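Local structure of periplasmic sugar-binding domain protein (3H75) at residues A[120-125]-A[160-165]; A[125-130]-A[167-172]; A[132-137]-A[206-211]; A[148-153]-A[177-182]. The protein probably binds a carbohydrate in the periplasm as a bacterial solute-binding protein of family 2. All blocks are in the same frame, centred on the assembly; numbering follows the deposited sequence.

Contact 1 (A[120-125]-A[160-165])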
# COMPACT_ATOMS: atom_id res chain seq x y z
N GLY A 120 -5.75 -4.33 3.61
CA GLY A 120 -6.48 -3.33 2.86
C GLY A 120 -7.13 -3.97 1.66
O GLY A 120 -7.44 -5.17 1.68
N ASP A 121 -7.35 -3.20 0.60
CA ASP A 121 -7.99 -3.73 -0.60
C ASP A 121 -7.17 -3.51 -1.87
O ASP A 121 -7.59 -2.80 -2.79
CB ASP A 121 -9.41 -3.15 -0.74
CG ASP A 121 -9.44 -1.62 -0.76
OD1 ASP A 121 -8.51 -0.97 -0.24
OD2 ASP A 121 -10.44 -1.07 -1.28
N ASP A 122 -6.00 -4.15 -1.92
CA ASP A 122 -5.09 -4.04 -3.06
C ASP A 122 -5.72 -4.50 -4.38
O ASP A 122 -5.51 -3.88 -5.42
CB ASP A 122 -3.81 -4.86 -2.82
CG ASP A 122 -2.82 -4.14 -1.91
OD1 ASP A 122 -2.44 -3.00 -2.22
OD2 ASP A 122 -2.41 -4.74 -0.89
N GLU A 123 -6.48 -5.59 -4.36
CA GLU A 123 -7.10 -6.08 -5.59
C GLU A 123 -8.03 -5.02 -6.18
O GLU A 123 -8.00 -4.77 -7.38
CB GLU A 123 -7.87 -7.37 -5.33
CG GLU A 123 -8.27 -8.11 -6.60
CD GLU A 123 -8.97 -9.43 -6.31
OE1 GLU A 123 -8.51 -10.15 -5.41
OE2 GLU A 123 -9.97 -9.74 -6.99
N GLU A 124 -8.84 -4.40 -5.33
CA GLU A 124 -9.76 -3.37 -5.79
C GLU A 124 -8.98 -2.22 -6.43
O GLU A 124 -9.38 -1.69 -7.47
CB GLU A 124 -10.60 -2.82 -4.63
CG GLU A 124 -11.53 -1.67 -5.03
CD GLU A 124 -12.69 -2.10 -5.91
OE1 GLU A 124 -12.63 -3.20 -6.51
OE2 GLU A 124 -13.66 -1.33 -6.02
N ALA A 125 -7.85 -1.86 -5.83
CA ALA A 125 -7.03 -0.77 -6.37
C ALA A 125 -6.53 -1.09 -7.78
O ALA A 125 -6.56 -0.23 -8.67
CB ALA A 125 -5.86 -0.49 -5.44
N ALA A 160 1.86 -6.86 -5.10
CA ALA A 160 1.97 -6.93 -6.55
C ALA A 160 0.98 -7.94 -7.10
O ALA A 160 0.26 -7.66 -8.06
CB ALA A 160 3.39 -7.32 -6.95
N GLN A 161 0.94 -9.13 -6.49
CA GLN A 161 0.03 -10.18 -6.95
C GLN A 161 -1.43 -9.75 -6.91
O GLN A 161 -2.17 -9.97 -7.88
CB GLN A 161 0.21 -11.44 -6.09
CG GLN A 161 1.62 -11.98 -6.07
CD GLN A 161 1.74 -13.19 -5.17
OE1 GLN A 161 1.22 -13.20 -4.06
NE2 GLN A 161 2.44 -14.22 -5.65
N LEU A 162 -1.85 -9.15 -5.80
CA LEU A 162 -3.23 -8.72 -5.65
C LEU A 162 -3.60 -7.59 -6.60
O LEU A 162 -4.68 -7.60 -7.19
CB LEU A 162 -3.49 -8.28 -4.20
CG LEU A 162 -3.51 -9.42 -3.18
CD1 LEU A 162 -3.59 -8.85 -1.77
CD2 LEU A 162 -4.69 -10.34 -3.47
N ARG A 163 -2.71 -6.62 -6.77
CA ARG A 163 -3.01 -5.53 -7.69
C ARG A 163 -3.09 -6.07 -9.12
O ARG A 163 -3.95 -5.66 -9.90
CB ARG A 163 -1.98 -4.41 -7.56
CG ARG A 163 -2.12 -3.72 -6.21
CD ARG A 163 -1.02 -2.70 -5.93
NE ARG A 163 -1.01 -2.38 -4.51
CZ ARG A 163 -0.08 -1.65 -3.90
NH1 ARG A 163 0.93 -1.12 -4.59
NH2 ARG A 163 -0.14 -1.48 -2.59
N GLU A 164 -2.22 -7.02 -9.45
CA GLU A 164 -2.24 -7.61 -10.79
C GLU A 164 -3.52 -8.41 -10.99
O GLU A 164 -4.09 -8.41 -12.08
CB GLU A 164 -1.05 -8.54 -11.02
CG GLU A 164 -0.97 -9.02 -12.47
CD GLU A 164 0.20 -9.95 -12.73
OE1 GLU A 164 1.25 -9.78 -12.08
OE2 GLU A 164 0.06 -10.84 -13.61
N ARG A 165 -3.98 -9.09 -9.94
CA ARG A 165 -5.21 -9.87 -10.05
C ARG A 165 -6.35 -8.92 -10.43
O ARG A 165 -7.18 -9.25 -11.27
CB ARG A 165 -5.52 -10.59 -8.74
CG ARG A 165 -6.92 -11.20 -8.67
CD ARG A 165 -7.16 -12.23 -9.78
NE ARG A 165 -8.54 -12.71 -9.77
CZ ARG A 165 -9.07 -13.49 -10.71
NH1 ARG A 165 -8.33 -13.89 -11.74
NH2 ARG A 165 -10.34 -13.87 -10.61
O HOH W 1 -10.56 -12.34 -7.42
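Asp122 OD1 is gripped by two N-H groups of one side chain. Arg163 NE and Arg163 NH2 each lie 2.8 Å from Asp122 OD1, so the guanidinium takes a single oxygen side-on. Both bonds are bent, with 147° at the hydrogen on NE and 143° at that on NH2. The oxygen lies in the guanidinium plane but is approached from above the carboxylate plane; the two planes are 49° apart. Arg163 runs extended from CG to NE, and this carries its end to the acid. Its NH1 turns elsewhere, to Ala212 O and a glycerol that probably comes from the crystallisation liquor.

The salt bridge joins the first turn of helix 122-137 to helix 158-173, within one alpha/beta domain of a two-domain periplasmic binding protein. The backbones come close here. Glu123 CA approaches Leu162 O at 3.3 Å in a CA-H...O contact, and Asp122 CB rests on Leu162 CB at 3.7 Å.

Further out, Glu123 and Arg165 lie side by side and point the same way. Glu123 CD touches Arg165 CG at 3.6 Å, but the charged ends do not bond directly. A water bridges them, donating to Glu123 OE2 at 2.7 Å and accepting from Arg165 NE. The direct salt-bridge partner of Glu123 OE2 is Arg169, one turn further along helix 158-173.

Contact 2 (A[125-130]-A[167-172])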
# COMPACT_ATOMS: atom_id res chain seq x y z
N ALA A 125 -7.85 -1.86 -5.83
CA ALA A 125 -7.03 -0.77 -6.37
C ALA A 125 -6.53 -1.09 -7.78
O ALA A 125 -6.56 -0.23 -8.67
CB ALA A 125 -5.86 -0.49 -5.44
N GLY A 126 -6.07 -2.32 -7.98
CA GLY A 126 -5.57 -2.72 -9.29
C GLY A 126 -6.67 -2.73 -10.33
O GLY A 126 -6.48 -2.32 -11.47
N TYR A 127 -7.84 -3.20 -9.91
CA TYR A 127 -9.00 -3.26 -10.79
C TYR A 127 -9.46 -1.85 -11.15
O TYR A 127 -9.62 -1.51 -12.32
CB TYR A 127 -10.12 -4.01 -10.06
CG TYR A 127 -11.44 -4.08 -10.80
CD1 TYR A 127 -11.58 -4.89 -11.93
CD2 TYR A 127 -12.55 -3.39 -10.34
CE1 TYR A 127 -12.80 -5.00 -12.58
CE2 TYR A 127 -13.79 -3.49 -10.98
CZ TYR A 127 -13.90 -4.30 -12.10
OH TYR A 127 -15.11 -4.40 -12.76
N ARG A 128 -9.67 -1.03 -10.12
CA ARG A 128 -10.14 0.34 -10.33
C ARG A 128 -9.20 1.18 -11.17
O ARG A 128 -9.65 2.03 -11.93
CB ARG A 128 -10.40 1.01 -8.98
CG ARG A 128 -11.64 0.46 -8.27
CD ARG A 128 -12.91 0.74 -9.08
NE ARG A 128 -14.03 -0.09 -8.65
CZ ARG A 128 -15.16 -0.23 -9.34
NH1 ARG A 128 -15.31 0.41 -10.50
NH2 ARG A 128 -16.13 -1.02 -8.89
N MSE A 129 -7.89 0.95 -11.07
CA MSE A 129 -6.98 1.75 -11.88
C MSE A 129 -7.24 1.58 -13.36
O MSE A 129 -7.27 2.57 -14.09
CB MSE A 129 -5.52 1.42 -11.58
CG MSE A 129 -5.00 2.03 -10.29
SE MSE A 129 -3.07 1.97 -10.16
CE MSE A 129 -2.85 0.06 -9.84
N LEU A 130 -7.43 0.35 -13.82
CA LEU A 130 -7.68 0.17 -15.25
C LEU A 130 -9.05 0.73 -15.62
O LEU A 130 -9.17 1.38 -16.65
CB LEU A 130 -7.59 -1.30 -15.65
CG LEU A 130 -7.64 -1.48 -17.18
CD1 LEU A 130 -6.46 -0.74 -17.81
CD2 LEU A 130 -7.59 -2.94 -17.55
N LEU A 167 -6.08 -6.08 -11.99
CA LEU A 167 -5.85 -5.69 -13.38
C LEU A 167 -6.37 -6.76 -14.33
O LEU A 167 -7.06 -6.46 -15.30
CB LEU A 167 -4.35 -5.49 -13.63
CG LEU A 167 -3.89 -5.38 -15.08
CD1 LEU A 167 -4.45 -4.11 -15.71
CD2 LEU A 167 -2.35 -5.38 -15.15
N ARG A 168 -6.05 -8.02 -14.04
CA ARG A 168 -6.48 -9.14 -14.87
C ARG A 168 -8.00 -9.22 -14.94
O ARG A 168 -8.56 -9.55 -15.98
CB ARG A 168 -5.92 -10.46 -14.35
CG ARG A 168 -4.40 -10.55 -14.37
CD ARG A 168 -3.84 -10.64 -15.79
NE ARG A 168 -2.38 -10.69 -15.78
CZ ARG A 168 -1.63 -10.76 -16.88
NH1 ARG A 168 -2.20 -10.80 -18.07
NH2 ARG A 168 -0.30 -10.77 -16.79
N ARG A 169 -8.68 -8.93 -13.83
CA ARG A 169 -10.13 -8.97 -13.82
C ARG A 169 -10.69 -7.90 -14.74
O ARG A 169 -11.64 -8.15 -15.49
CB ARG A 169 -10.66 -8.79 -12.40
CG ARG A 169 -10.62 -10.05 -11.56
CD ARG A 169 -11.08 -9.75 -10.14
NE ARG A 169 -12.26 -8.89 -10.15
CZ ARG A 169 -12.45 -7.88 -9.31
NH1 ARG A 169 -11.54 -7.61 -8.38
NH2 ARG A 169 -13.54 -7.13 -9.40
N ALA A 170 -10.10 -6.71 -14.70
CA ALA A 170 -10.55 -5.61 -15.56
C ALA A 170 -10.27 -5.94 -17.03
O ALA A 170 -11.09 -5.64 -17.90
CB ALA A 170 -9.85 -4.31 -15.16
N LEU A 171 -9.13 -6.56 -17.31
CA LEU A 171 -8.81 -6.92 -18.69
C LEU A 171 -9.79 -7.94 -19.25
O LEU A 171 -10.11 -7.92 -20.43
CB LEU A 171 -7.38 -7.46 -18.79
CG LEU A 171 -6.27 -6.43 -18.61
CD1 LEU A 171 -4.93 -7.14 -18.53
CD2 LEU A 171 -6.27 -5.45 -19.79
N ALA A 172 -10.25 -8.85 -18.39
CA ALA A 172 -11.19 -9.87 -18.85
C ALA A 172 -12.53 -9.26 -19.23
O ALA A 172 -13.26 -9.82 -20.05
CB ALA A 172 -11.38 -10.92 -17.77
O HOH W 2 -15.67 -7.36 -11.47
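The guanidinium of Arg169 lies flat over one face of the Tyr127 ring, with the planes 16° apart. Arg169 CZ is 4.3 Å from the centroid of the Tyr127 ring and close to the ring normal, a cation-pi stack. The two side chains cross at about a right angle. A bend at chi3 (44°) folds the arginine over the ring. Its NH1 is held by Glu123 in a salt bridge, and a water accepts from NH2. Tyr127 OH bonds to Glu173.

Ala170 N meets the ring edge in plane, and Ala170 CB lies 3.7 Å from Tyr127 CD1. An alanine at Tyr127 would remove the ring and its hydroxyl, and would probably cost the cation-pi stack, the packing on Ala170 and the bond to Glu173.

Toward Leu130 the contact is aliphatic. Leu130 CD2 sits 3.6 Å from Ala170 CB and 3.6 Å from Leu171 CD2, and Leu130 and Leu171 cross at about a right angle. Leu167 CD1 meets Leu130 CD2 at 3.8 Å. Gly126 has no side chain, and its C comes within 3.8 Å of Leu167 N. The helix axes approach to 7.6 Å and cross at -40°, a close pairing of two helices on one side of the sheet in an alpha/beta domain.

Contact 3 (A[132-137]-A[206-211])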
# COMPACT_ATOMS: atom_id res chain seq x y z
N GLU A 132 -10.67 3.17 -14.29
CA GLU A 132 -10.56 4.62 -14.28
C GLU A 132 -9.81 5.13 -15.51
O GLU A 132 -10.22 6.13 -16.13
CB GLU A 132 -9.85 5.10 -13.01
CG GLU A 132 -10.73 5.11 -11.78
CD GLU A 132 -11.78 6.20 -11.85
OE1 GLU A 132 -11.40 7.39 -11.81
OE2 GLU A 132 -12.98 5.87 -11.95
N LEU A 133 -8.72 4.47 -15.86
CA LEU A 133 -7.94 4.87 -17.02
C LEU A 133 -8.80 4.76 -18.28
O LEU A 133 -8.80 5.66 -19.12
CB LEU A 133 -6.70 3.98 -17.17
CG LEU A 133 -5.53 4.23 -16.21
CD1 LEU A 133 -4.49 3.14 -16.42
CD2 LEU A 133 -4.93 5.61 -16.44
N LEU A 134 -9.54 3.67 -18.39
CA LEU A 134 -10.41 3.46 -19.54
C LEU A 134 -11.48 4.53 -19.60
O LEU A 134 -11.82 5.03 -20.68
CB LEU A 134 -11.06 2.07 -19.47
CG LEU A 134 -10.17 0.92 -19.94
CD1 LEU A 134 -10.84 -0.41 -19.64
CD2 LEU A 134 -9.92 1.07 -21.43
N HIS A 135 -12.01 4.90 -18.44
CA HIS A 135 -13.05 5.93 -18.40
C HIS A 135 -12.52 7.27 -18.90
O HIS A 135 -13.18 7.95 -19.69
CB HIS A 135 -13.58 6.09 -16.99
CG HIS A 135 -14.73 7.05 -16.90
ND1 HIS A 135 -15.95 6.79 -17.48
CD2 HIS A 135 -14.82 8.29 -16.37
CE1 HIS A 135 -16.75 7.83 -17.31
NE2 HIS A 135 -16.09 8.75 -16.64
N LYS A 136 -11.34 7.65 -18.44
CA LYS A 136 -10.75 8.92 -18.83
C LYS A 136 -10.31 8.95 -20.29
O LYS A 136 -10.37 10.00 -20.94
CB LYS A 136 -9.58 9.26 -17.91
CG LYS A 136 -10.01 9.41 -16.45
CD LYS A 136 -8.85 9.81 -15.56
CE LYS A 136 -9.27 9.85 -14.10
NZ LYS A 136 -10.39 10.80 -13.88
N LEU A 137 -9.86 7.82 -20.82
CA LEU A 137 -9.43 7.77 -22.22
C LEU A 137 -10.63 8.05 -23.12
O LEU A 137 -10.51 8.72 -24.15
CB LEU A 137 -8.84 6.40 -22.56
CG LEU A 137 -8.35 6.27 -24.01
CD1 LEU A 137 -7.17 7.21 -24.21
CD2 LEU A 137 -7.93 4.83 -24.30
N THR A 206 0.61 2.40 -27.68
CA THR A 206 0.21 2.39 -26.28
C THR A 206 -0.49 3.69 -25.91
O THR A 206 0.01 4.78 -26.20
CB THR A 206 1.44 2.21 -25.34
OG1 THR A 206 2.05 0.94 -25.60
CG2 THR A 206 1.00 2.27 -23.87
N GLN A 207 -1.66 3.58 -25.28
CA GLN A 207 -2.40 4.76 -24.85
C GLN A 207 -2.59 4.74 -23.34
O GLN A 207 -2.92 5.76 -22.75
CB GLN A 207 -3.78 4.81 -25.51
CG GLN A 207 -3.76 4.92 -27.01
CD GLN A 207 -5.15 5.07 -27.58
OE1 GLN A 207 -5.72 6.17 -27.58
NE2 GLN A 207 -5.71 3.97 -28.05
N LEU A 208 -2.41 3.57 -22.73
CA LEU A 208 -2.59 3.44 -21.29
C LEU A 208 -1.40 2.77 -20.61
O LEU A 208 -0.84 1.82 -21.14
CB LEU A 208 -3.83 2.61 -20.97
CG LEU A 208 -5.19 3.08 -21.50
CD1 LEU A 208 -6.24 2.02 -21.13
CD2 LEU A 208 -5.54 4.44 -20.92
N VAL A 209 -1.02 3.29 -19.45
CA VAL A 209 0.07 2.71 -18.67
C VAL A 209 -0.40 2.53 -17.23
O VAL A 209 -0.62 3.50 -16.51
CB VAL A 209 1.34 3.60 -18.68
CG1 VAL A 209 2.44 2.95 -17.85
CG2 VAL A 209 1.81 3.81 -20.12
N TRP A 210 -0.59 1.28 -16.85
CA TRP A 210 -1.02 0.90 -15.50
C TRP A 210 0.25 0.61 -14.71
O TRP A 210 1.10 -0.14 -15.16
CB TRP A 210 -1.86 -0.38 -15.61
CG TRP A 210 -2.41 -0.98 -14.34
CD1 TRP A 210 -3.69 -0.86 -13.87
CD2 TRP A 210 -1.74 -1.90 -13.45
NE1 TRP A 210 -3.86 -1.65 -12.75
CE2 TRP A 210 -2.69 -2.30 -12.48
CE3 TRP A 210 -0.45 -2.42 -13.39
CZ2 TRP A 210 -2.37 -3.21 -11.46
CZ3 TRP A 210 -0.13 -3.33 -12.38
CH2 TRP A 210 -1.09 -3.71 -11.43
N SER A 211 0.38 1.22 -13.53
CA SER A 211 1.54 0.99 -12.67
C SER A 211 1.09 0.62 -11.26
O SER A 211 0.19 1.25 -10.71
CB SER A 211 2.43 2.23 -12.59
OG SER A 211 3.09 2.46 -13.82
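Gln207 is the first residue of 206-211 to touch the helix. Its chain is extended beyond CG, so its amide end reaches the last turn of helix 122-137. There Gln207 OE1 lies 3.8 Å from Leu137 CD1, a van der Waals contact in which the two side chains cross at about a right angle.

Leu208 points to the helix and fits among three leucines. Its CG is anti to the carbonyl carbon (chi1 -58°), and its two methyls divide the work. Leu208 CD1 meets Leu134 CD2 at 3.8 Å, with the side chains crossing at about a right angle. Leu208 CD2 lies 4.0 Å from Leu133 CB and 4.2 Å from Leu137 CD2.

Val209 turns its side chain away and offers its carbonyl instead. Val209 O is 3.9 Å from Leu133 CD1. Leu133 CD1 also lies 4.5 Å from Trp210 CB, at the edge of the contact. The indole of Trp210 leads off to another part of the helix, where NE1 bonds to Gly126 O.

No hydrogen bond joins the segments. The strand is bonded in the sheet to strands 146-152 and 236-240. The helix runs nearly antiparallel to it, at 152° and 9.4 Å between axes, the helix-on-sheet packing of a Rossmann-like alpha/beta domain.

Contact 4 (A[148-153]-A[177-182]). With SO4 (sulfate ion), chain C.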
# COMPACT_ATOMS: atom_id res chain seq x y z
N LEU A 148 -2.07 -1.30 -24.02
CA LEU A 148 -1.69 -1.06 -22.63
C LEU A 148 -0.36 -1.66 -22.22
O LEU A 148 0.01 -2.75 -22.67
CB LEU A 148 -2.78 -1.66 -21.73
CG LEU A 148 -2.48 -1.88 -20.25
CD1 LEU A 148 -2.64 -0.58 -19.49
CD2 LEU A 148 -3.45 -2.93 -19.70
N LEU A 149 0.36 -0.95 -21.36
CA LEU A 149 1.62 -1.43 -20.81
C LEU A 149 1.36 -1.48 -19.31
O LEU A 149 0.67 -0.61 -18.77
CB LEU A 149 2.78 -0.47 -21.08
CG LEU A 149 3.27 -0.38 -22.53
CD1 LEU A 149 4.37 0.67 -22.64
CD2 LEU A 149 3.79 -1.74 -22.99
N ALA A 150 1.89 -2.49 -18.63
CA ALA A 150 1.70 -2.60 -17.19
C ALA A 150 3.03 -2.78 -16.47
O ALA A 150 3.88 -3.57 -16.89
CB ALA A 150 0.77 -3.75 -16.86
N PHE A 151 3.21 -2.03 -15.40
CA PHE A 151 4.42 -2.10 -14.59
C PHE A 151 4.01 -2.57 -13.21
O PHE A 151 3.31 -1.86 -12.49
CB PHE A 151 5.07 -0.72 -14.50
CG PHE A 151 5.67 -0.25 -15.79
CD1 PHE A 151 7.01 -0.49 -16.07
CD2 PHE A 151 4.89 0.39 -16.74
CE1 PHE A 151 7.56 -0.11 -17.29
CE2 PHE A 151 5.43 0.77 -17.97
CZ PHE A 151 6.77 0.52 -18.24
N SER A 152 4.43 -3.77 -12.84
CA SER A 152 4.07 -4.30 -11.53
C SER A 152 5.26 -4.15 -10.59
O SER A 152 6.32 -3.72 -11.01
CB SER A 152 3.65 -5.77 -11.64
OG SER A 152 3.07 -6.21 -10.43
N GLY A 153 5.07 -4.50 -9.32
CA GLY A 153 6.14 -4.37 -8.35
C GLY A 153 7.03 -5.59 -8.26
O GLY A 153 7.44 -6.15 -9.27
N VAL A 177 -9.04 -3.89 -24.81
CA VAL A 177 -7.76 -3.49 -24.24
C VAL A 177 -6.75 -4.61 -24.49
O VAL A 177 -6.99 -5.77 -24.16
CB VAL A 177 -7.86 -3.23 -22.71
CG1 VAL A 177 -6.48 -2.86 -22.16
CG2 VAL A 177 -8.86 -2.11 -22.44
N HIS A 178 -5.62 -4.25 -25.09
CA HIS A 178 -4.59 -5.24 -25.39
C HIS A 178 -3.33 -5.00 -24.59
O HIS A 178 -2.57 -4.07 -24.87
CB HIS A 178 -4.28 -5.20 -26.88
CG HIS A 178 -5.47 -5.46 -27.75
ND1 HIS A 178 -5.54 -5.07 -29.07
CD2 HIS A 178 -6.66 -6.06 -27.48
CE1 HIS A 178 -6.71 -5.42 -29.57
NE2 HIS A 178 -7.40 -6.02 -28.63
N LEU A 179 -3.11 -5.82 -23.57
CA LEU A 179 -1.92 -5.71 -22.74
C LEU A 179 -0.76 -6.21 -23.58
O LEU A 179 -0.63 -7.41 -23.83
CB LEU A 179 -2.07 -6.58 -21.49
CG LEU A 179 -0.83 -6.72 -20.60
CD1 LEU A 179 -0.43 -5.38 -20.02
CD2 LEU A 179 -1.13 -7.70 -19.48
N ARG A 180 0.08 -5.29 -24.04
CA ARG A 180 1.21 -5.68 -24.87
C ARG A 180 2.32 -6.31 -24.05
O ARG A 180 3.02 -7.22 -24.52
CB ARG A 180 1.75 -4.48 -25.66
CG ARG A 180 0.73 -3.81 -26.58
CD ARG A 180 -0.05 -4.84 -27.41
NE ARG A 180 0.82 -5.74 -28.16
CZ ARG A 180 1.41 -5.45 -29.32
NH1 ARG A 180 1.23 -4.27 -29.88
NH2 ARG A 180 2.16 -6.36 -29.92
N GLN A 181 2.48 -5.84 -22.82
CA GLN A 181 3.52 -6.37 -21.95
C GLN A 181 3.35 -5.90 -20.52
O GLN A 181 2.98 -4.76 -20.27
CB GLN A 181 4.89 -5.91 -22.44
CG GLN A 181 6.05 -6.68 -21.86
CD GLN A 181 6.79 -7.47 -22.92
OE1 GLN A 181 7.45 -6.90 -23.78
NE2 GLN A 181 6.66 -8.79 -22.86
N LEU A 182 3.60 -6.81 -19.59
CA LEU A 182 3.56 -6.49 -18.17
C LEU A 182 4.96 -6.82 -17.70
O LEU A 182 5.43 -7.95 -17.88
CB LEU A 182 2.53 -7.34 -17.42
CG LEU A 182 2.49 -7.13 -15.90
CD1 LEU A 182 1.10 -7.44 -15.36
CD2 LEU A 182 3.53 -8.01 -15.22
S SO4 C . 3.06 -5.30 -33.08
O1 SO4 C . 1.61 -5.03 -32.98
O2 SO4 C . 3.78 -4.21 -32.39
O3 SO4 C . 3.38 -6.59 -32.44
O4 SO4 C . 3.45 -5.34 -34.50
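Leu148 and Leu179 both set CG anti to the backbone N (chi1 165° and 172°), and this brings their methyls together on one face of the sheet. Leu148 CD2 lies 3.9 Å from Leu179 CD1, and the same CD2 meets Val177 CG1. Leu179 CD1 also reaches Ala150 CB, at 3.8 Å. Leu182 CG packs on Ala150 CB as well.

Three backbone bonds pair the parallel strands. Leu148 N gives to His178 O at 2.9 Å, from above the carbonyl plane. Arg180 N gives to Leu148 O at 2.9 Å, nearly along the C=O axis. Ala150 N gives to Gln181 O at 3.0 Å, in the carbonyl plane. Gln181 N is buried with no partner in the model. The strands belong to the beta-alpha-beta unit in which helix 158-173 is the crossover between them, and strand 177-184 lies at the sheet edge.

Arg180 bends at chi2 and chi3 and presents its edge to a sulfate. Arg180 NH2 gives to sulfate O3 at 2.8 Å, and Arg180 NH1 gives a weak bond to sulfate O1 at 3.2 Å. NH1 also forms a salt bridge with Glu147. A leucine here would remove the guanidinium that holds the sulfate and Glu147, and would probably leave the Glu147 carboxylate less well fixed. The sulfate, probably from the crystallisation liquor and also bonded by Arg202, is consistent with locally concentrated positive charge, partly offset by Glu147.

In the fold
Helix 122-137 supplies the first segment of contacts 1, 2 and 3 in turn. Contacts 1 and 2 each close a loop on helix 158-173, taking in strand 146-152. Contact 3 closes a longer loop, from the end of the first helix to strand 206-211. Contact 4 closes the shortest loop, strand 146-152 to strand 177-184 by way of helix 158-173, and is nested inside that of contact 3. All other pairs cross. Contacts 1 and 2 meet through the Glu123-Arg169 salt bridge. Trp210 links contact 2 to contact 3, and its backbone pairs with strand 146-152 of contact 4. Together they tie two neighbouring helices to three adjacent strands of one domain.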